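Local coordinates for 3-dehydroshikimate dehydratase (Bacillus anthracis, PDB 3DX5), which catalyses the manganese-dependent dehydration of 3-dehydroshikimate to 3,4-dihydroxybenzoate, which is used to build the siderophore petrobactin, at residues A39-Y43 / I91-F96; Y138-E142 / Q195-F199; L167-L171 / L190-I194. Residues are numbered along the deposited sequence.

Interaction 1. Residues A39-Y43 / I91-F96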
# COMPACT_ATOMS: atom_id res chain seq x y z
N ALA A 39 -10.13 -8.21 -3.13
CA ALA A 39 -11.28 -8.86 -3.77
C ALA A 39 -11.14 -8.89 -5.31
O ALA A 39 -11.28 -9.94 -5.96
CB ALA A 39 -12.60 -8.11 -3.36
N GLN A 40 -10.85 -7.73 -5.89
CA GLN A 40 -10.76 -7.57 -7.34
C GLN A 40 -9.63 -8.42 -7.90
O GLN A 40 -9.79 -9.09 -8.93
CB GLN A 40 -10.53 -6.09 -7.68
CG GLN A 40 -10.26 -5.83 -9.21
CD GLN A 40 -11.49 -6.14 -10.09
OE1 GLN A 40 -12.63 -6.24 -9.62
NE2 GLN A 40 -11.25 -6.29 -11.39
N ASN A 41 -8.48 -8.37 -7.25
CA ASN A 41 -7.37 -9.16 -7.78
C ASN A 41 -7.54 -10.66 -7.61
O ASN A 41 -7.04 -11.42 -8.44
CB ASN A 41 -6.03 -8.66 -7.25
CG ASN A 41 -5.63 -7.32 -7.87
OD1 ASN A 41 -5.42 -6.31 -7.18
ND2 ASN A 41 -5.54 -7.32 -9.17
N LEU A 42 -8.23 -11.09 -6.56
CA LEU A 42 -8.54 -12.53 -6.43
C LEU A 42 -9.45 -12.96 -7.58
O LEU A 42 -9.21 -14.00 -8.21
CB LEU A 42 -9.20 -12.84 -5.08
CG LEU A 42 -8.29 -12.70 -3.85
CD1 LEU A 42 -9.15 -12.78 -2.57
CD2 LEU A 42 -7.19 -13.78 -3.84
N TYR A 43 -10.47 -12.16 -7.87
CA TYR A 43 -11.35 -12.44 -8.97
C TYR A 43 -10.63 -12.53 -10.32
O TYR A 43 -10.89 -13.44 -11.12
CB TYR A 43 -12.44 -11.35 -9.01
CG TYR A 43 -13.43 -11.39 -10.18
CD1 TYR A 43 -14.64 -12.06 -10.07
CD2 TYR A 43 -13.18 -10.69 -11.37
CE1 TYR A 43 -15.57 -12.05 -11.12
CE2 TYR A 43 -14.11 -10.68 -12.42
CZ TYR A 43 -15.29 -11.37 -12.29
OH TYR A 43 -16.20 -11.37 -13.33
N ILE A 91 -20.67 -7.32 -8.50
CA ILE A 91 -20.23 -8.64 -8.96
C ILE A 91 -19.36 -9.36 -7.88
O ILE A 91 -19.60 -10.56 -7.53
CB ILE A 91 -19.47 -8.53 -10.31
CG1 ILE A 91 -20.48 -8.30 -11.43
CG2 ILE A 91 -18.63 -9.78 -10.56
CD1 ILE A 91 -19.89 -8.02 -12.81
N LEU A 92 -18.35 -8.65 -7.37
CA LEU A 92 -17.48 -9.17 -6.31
C LEU A 92 -18.29 -9.53 -5.05
O LEU A 92 -18.10 -10.60 -4.48
CB LEU A 92 -16.34 -8.19 -5.98
CG LEU A 92 -15.38 -7.81 -7.12
CD1 LEU A 92 -14.43 -6.76 -6.65
CD2 LEU A 92 -14.58 -9.04 -7.65
N ALA A 93 -19.19 -8.65 -4.62
CA ALA A 93 -19.99 -8.95 -3.41
C ALA A 93 -20.85 -10.19 -3.59
O ALA A 93 -21.01 -10.98 -2.67
CB ALA A 93 -20.88 -7.75 -3.03
N ASN A 94 -21.40 -10.37 -4.79
CA ASN A 94 -22.12 -11.57 -5.12
C ASN A 94 -21.23 -12.80 -5.00
O ASN A 94 -21.62 -13.79 -4.37
CB ASN A 94 -22.71 -11.47 -6.53
CG ASN A 94 -23.77 -12.52 -6.75
OD1 ASN A 94 -23.59 -13.48 -7.51
ND2 ASN A 94 -24.87 -12.38 -6.05
N TRP A 95 -20.01 -12.74 -5.55
CA TRP A 95 -19.14 -13.89 -5.53
C TRP A 95 -18.70 -14.21 -4.09
O TRP A 95 -18.71 -15.38 -3.67
CB TRP A 95 -17.92 -13.61 -6.42
CG TRP A 95 -16.96 -14.74 -6.53
CD1 TRP A 95 -17.25 -16.07 -6.71
CD2 TRP A 95 -15.53 -14.64 -6.55
NE1 TRP A 95 -16.09 -16.80 -6.83
CE2 TRP A 95 -15.02 -15.94 -6.75
CE3 TRP A 95 -14.63 -13.56 -6.44
CZ2 TRP A 95 -13.64 -16.22 -6.80
CZ3 TRP A 95 -13.24 -13.83 -6.48
CH2 TRP A 95 -12.77 -15.15 -6.67
N PHE A 96 -18.34 -13.18 -3.34
CA PHE A 96 -17.90 -13.35 -1.97
C PHE A 96 -19.03 -13.54 -0.95
O PHE A 96 -18.76 -13.78 0.23
CB PHE A 96 -17.00 -12.19 -1.55
CG PHE A 96 -15.60 -12.28 -2.13
CD1 PHE A 96 -14.69 -13.24 -1.65
CD2 PHE A 96 -15.22 -11.46 -3.17
CE1 PHE A 96 -13.40 -13.34 -2.18
CE2 PHE A 96 -13.93 -11.54 -3.72
CZ PHE A 96 -13.01 -12.49 -3.23

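Interaction 2. Residues Y138-E142 / Q195-F199. With MN (manganese (II) ion), chain B; DHB (3,4-dihydroxybenzoic acid), chain D.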
# COMPACT_ATOMS: atom_id res chain seq x y z
N TYR A 138 -26.00 -2.89 0.92
CA TYR A 138 -25.95 -1.67 1.71
C TYR A 138 -24.64 -0.95 1.49
O TYR A 138 -23.56 -1.60 1.42
CB TYR A 138 -26.13 -1.96 3.20
CG TYR A 138 -27.48 -2.57 3.50
CD1 TYR A 138 -28.62 -1.76 3.67
CD2 TYR A 138 -27.65 -3.96 3.52
CE1 TYR A 138 -29.88 -2.32 3.90
CE2 TYR A 138 -28.92 -4.54 3.76
CZ TYR A 138 -30.02 -3.69 3.96
OH TYR A 138 -31.25 -4.23 4.18
N VAL A 139 -24.75 0.38 1.44
CA VAL A 139 -23.59 1.26 1.39
C VAL A 139 -23.31 1.77 2.80
O VAL A 139 -24.11 2.50 3.38
CB VAL A 139 -23.86 2.47 0.43
CG1 VAL A 139 -22.67 3.46 0.43
CG2 VAL A 139 -24.16 1.96 -0.95
N LEU A 140 -22.15 1.41 3.35
CA LEU A 140 -21.77 1.87 4.68
C LEU A 140 -20.76 2.98 4.59
O LEU A 140 -19.64 2.78 4.08
CB LEU A 140 -21.16 0.72 5.49
CG LEU A 140 -22.17 -0.22 6.16
CD1 LEU A 140 -22.96 -1.05 5.08
CD2 LEU A 140 -21.45 -1.14 7.13
N LEU A 141 -21.12 4.16 5.11
CA LEU A 141 -20.15 5.23 5.21
C LEU A 141 -19.38 5.03 6.49
O LEU A 141 -19.97 4.77 7.55
CB LEU A 141 -20.84 6.62 5.23
CG LEU A 141 -21.76 6.92 4.04
CD1 LEU A 141 -22.43 8.31 4.24
CD2 LEU A 141 -21.02 6.84 2.70
N GLU A 142 -18.07 5.16 6.40
CA GLU A 142 -17.22 5.02 7.58
C GLU A 142 -17.07 6.41 8.27
O GLU A 142 -16.91 7.41 7.60
CB GLU A 142 -15.86 4.44 7.15
CG GLU A 142 -14.94 4.17 8.33
CD GLU A 142 -13.87 3.18 7.99
OE1 GLU A 142 -14.14 2.22 7.23
OE2 GLU A 142 -12.77 3.35 8.51
N GLN A 195 -24.18 -0.99 10.67
CA GLN A 195 -24.15 -2.39 10.22
C GLN A 195 -22.81 -3.08 10.50
O GLN A 195 -22.69 -4.30 10.32
CB GLN A 195 -24.48 -2.50 8.73
CG GLN A 195 -25.87 -2.01 8.38
CD GLN A 195 -26.94 -3.06 8.58
OE1 GLN A 195 -27.29 -3.42 9.70
NE2 GLN A 195 -27.47 -3.56 7.46
N HIS A 196 -21.82 -2.30 10.94
CA HIS A 196 -20.45 -2.82 11.10
C HIS A 196 -19.67 -1.88 12.02
O HIS A 196 -20.00 -0.68 12.14
CB HIS A 196 -19.74 -2.91 9.72
CG HIS A 196 -18.74 -4.04 9.58
ND1 HIS A 196 -17.50 -4.03 10.19
CD2 HIS A 196 -18.78 -5.17 8.84
CE1 HIS A 196 -16.83 -5.12 9.84
NE2 HIS A 196 -17.59 -5.83 9.02
N TYR A 197 -18.65 -2.42 12.69
CA TYR A 197 -17.72 -1.56 13.47
C TYR A 197 -16.28 -1.75 13.03
O TYR A 197 -15.93 -2.80 12.50
CB TYR A 197 -17.75 -1.86 14.98
CG TYR A 197 -19.14 -2.04 15.54
CD1 TYR A 197 -19.91 -0.93 15.88
CD2 TYR A 197 -19.68 -3.33 15.72
CE1 TYR A 197 -21.19 -1.08 16.39
CE2 TYR A 197 -20.95 -3.50 16.26
CZ TYR A 197 -21.70 -2.36 16.57
OH TYR A 197 -22.97 -2.50 17.10
N HIS A 198 -15.45 -0.75 13.31
CA HIS A 198 -13.99 -0.84 13.30
C HIS A 198 -13.51 -0.55 14.70
O HIS A 198 -13.94 0.45 15.29
CB HIS A 198 -13.38 0.21 12.34
CG HIS A 198 -13.34 -0.25 10.91
ND1 HIS A 198 -12.77 0.51 9.90
CD2 HIS A 198 -13.78 -1.39 10.33
CE1 HIS A 198 -12.86 -0.16 8.76
NE2 HIS A 198 -13.47 -1.31 9.00
N PHE A 199 -12.63 -1.39 15.22
CA PHE A 199 -12.04 -1.22 16.54
C PHE A 199 -10.53 -1.00 16.36
O PHE A 199 -9.82 -1.91 15.90
CB PHE A 199 -12.19 -2.51 17.37
CG PHE A 199 -13.58 -2.76 17.97
CD1 PHE A 199 -14.68 -1.95 17.66
CD2 PHE A 199 -13.79 -3.86 18.80
CE1 PHE A 199 -15.94 -2.22 18.21
CE2 PHE A 199 -15.04 -4.13 19.36
CZ PHE A 199 -16.13 -3.30 19.06
MN MN B . -11.51 2.41 9.87
C1 DHB D . -8.51 3.46 6.19
C2 DHB D . -9.36 3.27 7.28
C3 DHB D . -9.12 3.93 8.49
O3 DHB D . -9.92 3.80 9.60
C4 DHB D . -7.98 4.84 8.57
O4 DHB D . -7.78 5.47 9.75
C5 DHB D . -7.15 5.04 7.47
C6 DHB D . -7.43 4.33 6.29
C DHB D . -8.79 2.71 4.90
O1 DHB D . -8.12 2.84 3.88
O2 DHB D . -9.80 1.84 4.86

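Interaction 3. Residues L167-L171 / L190-I194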
# COMPACT_ATOMS: atom_id res chain seq x y z
N LEU A 167 -28.52 3.29 2.90
CA LEU A 167 -27.34 4.00 3.42
C LEU A 167 -27.19 3.62 4.88
O LEU A 167 -28.13 3.81 5.69
CB LEU A 167 -27.52 5.51 3.31
CG LEU A 167 -26.26 6.25 3.76
CD1 LEU A 167 -25.12 5.87 2.79
CD2 LEU A 167 -26.56 7.75 3.72
N LYS A 168 -26.03 3.10 5.22
CA LYS A 168 -25.80 2.63 6.59
C LYS A 168 -24.46 3.18 7.05
O LYS A 168 -23.86 3.96 6.31
CB LYS A 168 -25.82 1.11 6.62
CG LYS A 168 -27.17 0.52 6.15
CD LYS A 168 -28.30 0.81 7.19
CE LYS A 168 -29.61 0.23 6.70
NZ LYS A 168 -30.66 0.43 7.70
N ILE A 169 -24.02 2.81 8.25
CA ILE A 169 -22.78 3.33 8.86
C ILE A 169 -21.84 2.18 9.28
O ILE A 169 -22.27 1.19 9.92
CB ILE A 169 -23.10 4.19 10.14
CG1 ILE A 169 -23.93 5.47 9.78
CG2 ILE A 169 -21.80 4.59 10.93
CD1 ILE A 169 -23.17 6.52 8.93
N ASN A 170 -20.56 2.37 8.99
CA ASN A 170 -19.49 1.61 9.61
C ASN A 170 -18.91 2.50 10.73
O ASN A 170 -18.24 3.51 10.44
CB ASN A 170 -18.36 1.27 8.62
CG ASN A 170 -17.26 0.44 9.27
OD1 ASN A 170 -17.53 -0.31 10.21
ND2 ASN A 170 -16.04 0.61 8.85
N LEU A 171 -19.18 2.12 11.99
CA LEU A 171 -18.83 3.00 13.12
C LEU A 171 -17.38 2.72 13.56
O LEU A 171 -17.07 1.65 14.09
CB LEU A 171 -19.80 2.80 14.29
CG LEU A 171 -19.59 3.72 15.50
CD1 LEU A 171 -19.41 5.15 15.10
CD2 LEU A 171 -20.80 3.60 16.40
N LEU A 190 -26.31 6.65 16.65
CA LEU A 190 -26.18 6.10 15.29
C LEU A 190 -26.76 4.70 15.11
O LEU A 190 -26.83 4.21 13.97
CB LEU A 190 -24.72 6.12 14.81
CG LEU A 190 -24.14 7.52 14.51
CD1 LEU A 190 -22.62 7.43 14.49
CD2 LEU A 190 -24.71 8.05 13.18
N ARG A 191 -27.17 4.07 16.22
CA ARG A 191 -27.68 2.70 16.19
C ARG A 191 -28.62 2.29 15.03
O ARG A 191 -28.43 1.21 14.45
CB ARG A 191 -28.30 2.27 17.54
CG ARG A 191 -28.33 0.72 17.64
CD ARG A 191 -28.83 0.22 18.99
NE ARG A 191 -28.88 -1.25 19.01
CZ ARG A 191 -28.92 -1.99 20.11
NH1 ARG A 191 -28.92 -1.43 21.32
NH2 ARG A 191 -28.98 -3.31 20.00
N PRO A 192 -29.63 3.11 14.69
CA PRO A 192 -30.54 2.71 13.61
C PRO A 192 -29.86 2.48 12.26
O PRO A 192 -30.41 1.74 11.44
CB PRO A 192 -31.52 3.88 13.51
CG PRO A 192 -31.56 4.46 14.90
CD PRO A 192 -30.09 4.37 15.33
N TRP A 193 -28.68 3.07 12.03
CA TRP A 193 -27.95 2.94 10.76
C TRP A 193 -26.72 2.04 10.79
O TRP A 193 -26.14 1.76 9.77
CB TRP A 193 -27.52 4.33 10.28
CG TRP A 193 -28.67 5.22 10.05
CD1 TRP A 193 -29.42 5.30 8.91
CD2 TRP A 193 -29.27 6.13 11.00
NE1 TRP A 193 -30.42 6.23 9.08
CE2 TRP A 193 -30.36 6.75 10.34
CE3 TRP A 193 -28.98 6.49 12.32
CZ2 TRP A 193 -31.18 7.72 10.98
CZ3 TRP A 193 -29.79 7.44 12.96
CH2 TRP A 193 -30.87 8.05 12.29
N ILE A 194 -26.31 1.59 11.96
CA ILE A 194 -25.03 0.87 12.05
C ILE A 194 -25.14 -0.56 11.49
O ILE A 194 -26.09 -1.27 11.82
CB ILE A 194 -24.55 0.80 13.51
CG1 ILE A 194 -24.11 2.19 13.98
CG2 ILE A 194 -23.39 -0.29 13.72
CD1 ILE A 194 -23.97 2.21 15.47
O HOH W 1 -29.62 -0.85 10.03

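Interaction 1. Residues A39-Y43 / I91-F96
Tyr43 lays its side chain across Leu92 and Trp95: its CB lies 3.4 Å from Leu92 CD2 and 3.6 Å from Trp95 CZ3, and its CE1 reaches Ile91 CG2 at 3.9 Å. The two aromatic rings form an offset edge-to-face pair, the edge of Tyr43 toward the face of the six-membered ring of Trp95, with centroids 5.8 Å apart and planes at 74°. Flat, extended side chains suit this place because the axes of the two segments approach to 10.4 Å and cross at 75°, leaving a gap that rings and branched chains can fill. Where the CA atoms come closest, at Ala39 and Leu92 6.7 Å apart, a small residue is apt: Ala39 CB meets Leu92 CD1 at 4.0 Å and Phe96 CE2 at 3.7 Å. Leu42 CD1 packs on Phe96 CZ at 3.9 Å, and Leu42 also touches Leu14 of the second subunit. The contact is mainly apolar; Gln40 OE1 rests 3.5 Å from Leu92 CD1 and takes its hydrogen bond from Gln88. This is outer-layer packing of a TIM barrel: helices 36-45 and 79-96 meet over strands 31-35 and 64-68, whose Leu34, Ile64 and Ile67 lie beneath, while helix 47-56 flanks Trp95 and Phe96.

Interaction 2. Residues Y138-E142 / Q195-F199
Metal coordination joins the C-terminal ends of the two segments, the usual place of the active site in a TIM barrel. Glu142 OE2 binds the manganese at 2.1 Å and His198 ND1 at 2.3 Å, while O3 of the bound 3,4-dihydroxybenzoic acid, the reaction product, also ligates it at 2.1 Å; Asp172 and Glu253 complete the protein ligands. A carboxylate and an imidazole suit the task, one offering negative charge and the other a neutral nitrogen lone pair. Glu142 OE2 and His198 ND1, 3.2 Å apart, share the metal rather than a hydrogen bond. Outside partners hold both: Glu142 OE1 forms a salt bridge with Arg102, and His198 NE2 is hydrogen-bonded to Glu33. Van der Waals contacts fill the other end. Leu140 CD2 touches Gln195 CB at 3.7 Å and His196 CB at 3.6 Å, reaching past strand 167-172 on the inner side of the barrel, and the side chain of Gln195 lies over one face of the Tyr138 ring. The segment axes approach to 8.4 Å at 29°, since strand 167-172 runs between them in the parallel barrel sheet; its Asn170 touches His196 and His198, and strand 249-252 flanks 194-202 on its other side.

Interaction 3. Residues L167-L171 / L190-I194
Leucine and isoleucine side chains make the heart of this contact: Leu171 CD2 meets Ile194 CD1 at 3.6 Å, Leu171 CD1 meets Leu190 CD1 at 4.0 Å, and Ile169 CG1 lies 4.3 Å from Leu190 CD2. Ile169 and Ile194 face each other on the same side of the sheet, Ile169 CB to Ile194 CG1 4.4 Å, and their beta branches suit extended backbone. Ile169 CG1 also rests 3.8 Å from Trp193 CB, while the indole turns its edge to the strand, where Trp193 CD1 lies 3.8 Å from Leu167 O. Farther out, Ile169 N donates a hydrogen bond to Trp193 O at 2.8 Å, and Ile194 CA approaches Ile169 O at 3.5 Å in a CA-H...O contact; Ile169 and Ile194 form a parallel bridge with CA atoms 4.6 Å apart. The turn after helix 183-190 is held by Trp193 N to Leu190 O at 2.9 Å, and Trp193 O then faces Ile169 N. At the outer edge, the long chain of Lys168 carries its ammonium to a water, NZ to water 2.9 Å, which also lies 3.1 Å from Pro192 O and bridges the two. Here the chain enters the next strand of a beta-alpha-beta crossover. The chemistry is consistent with apolar burial holding helix end and strand together, while the Ile169 N to Trp193 O bond, with one to Gln195, defines the register.

How the interactions relate
From the N terminus, interaction 1 comes first: it closes a loop of 47 residues by joining helices 36-45 and 79-96 on the outside of the barrel, and it ends before the others begin. Interaction 2 then spans residues 138 to 199, and interaction 3 is nested within that loop. The strand that interaction 3 contributes makes the two touch directly, with Val139 O 2.7 Å from Lys168 N and Leu141 O 2.9 Å from Asn170 N, probable hydrogen bonds. Interactions 2 and 3 therefore describe three successive parallel strands, and the centres of these two interactions lie about 7 Å apart, whereas the centre of interaction 1 lies about 19 Å from that of interaction 2.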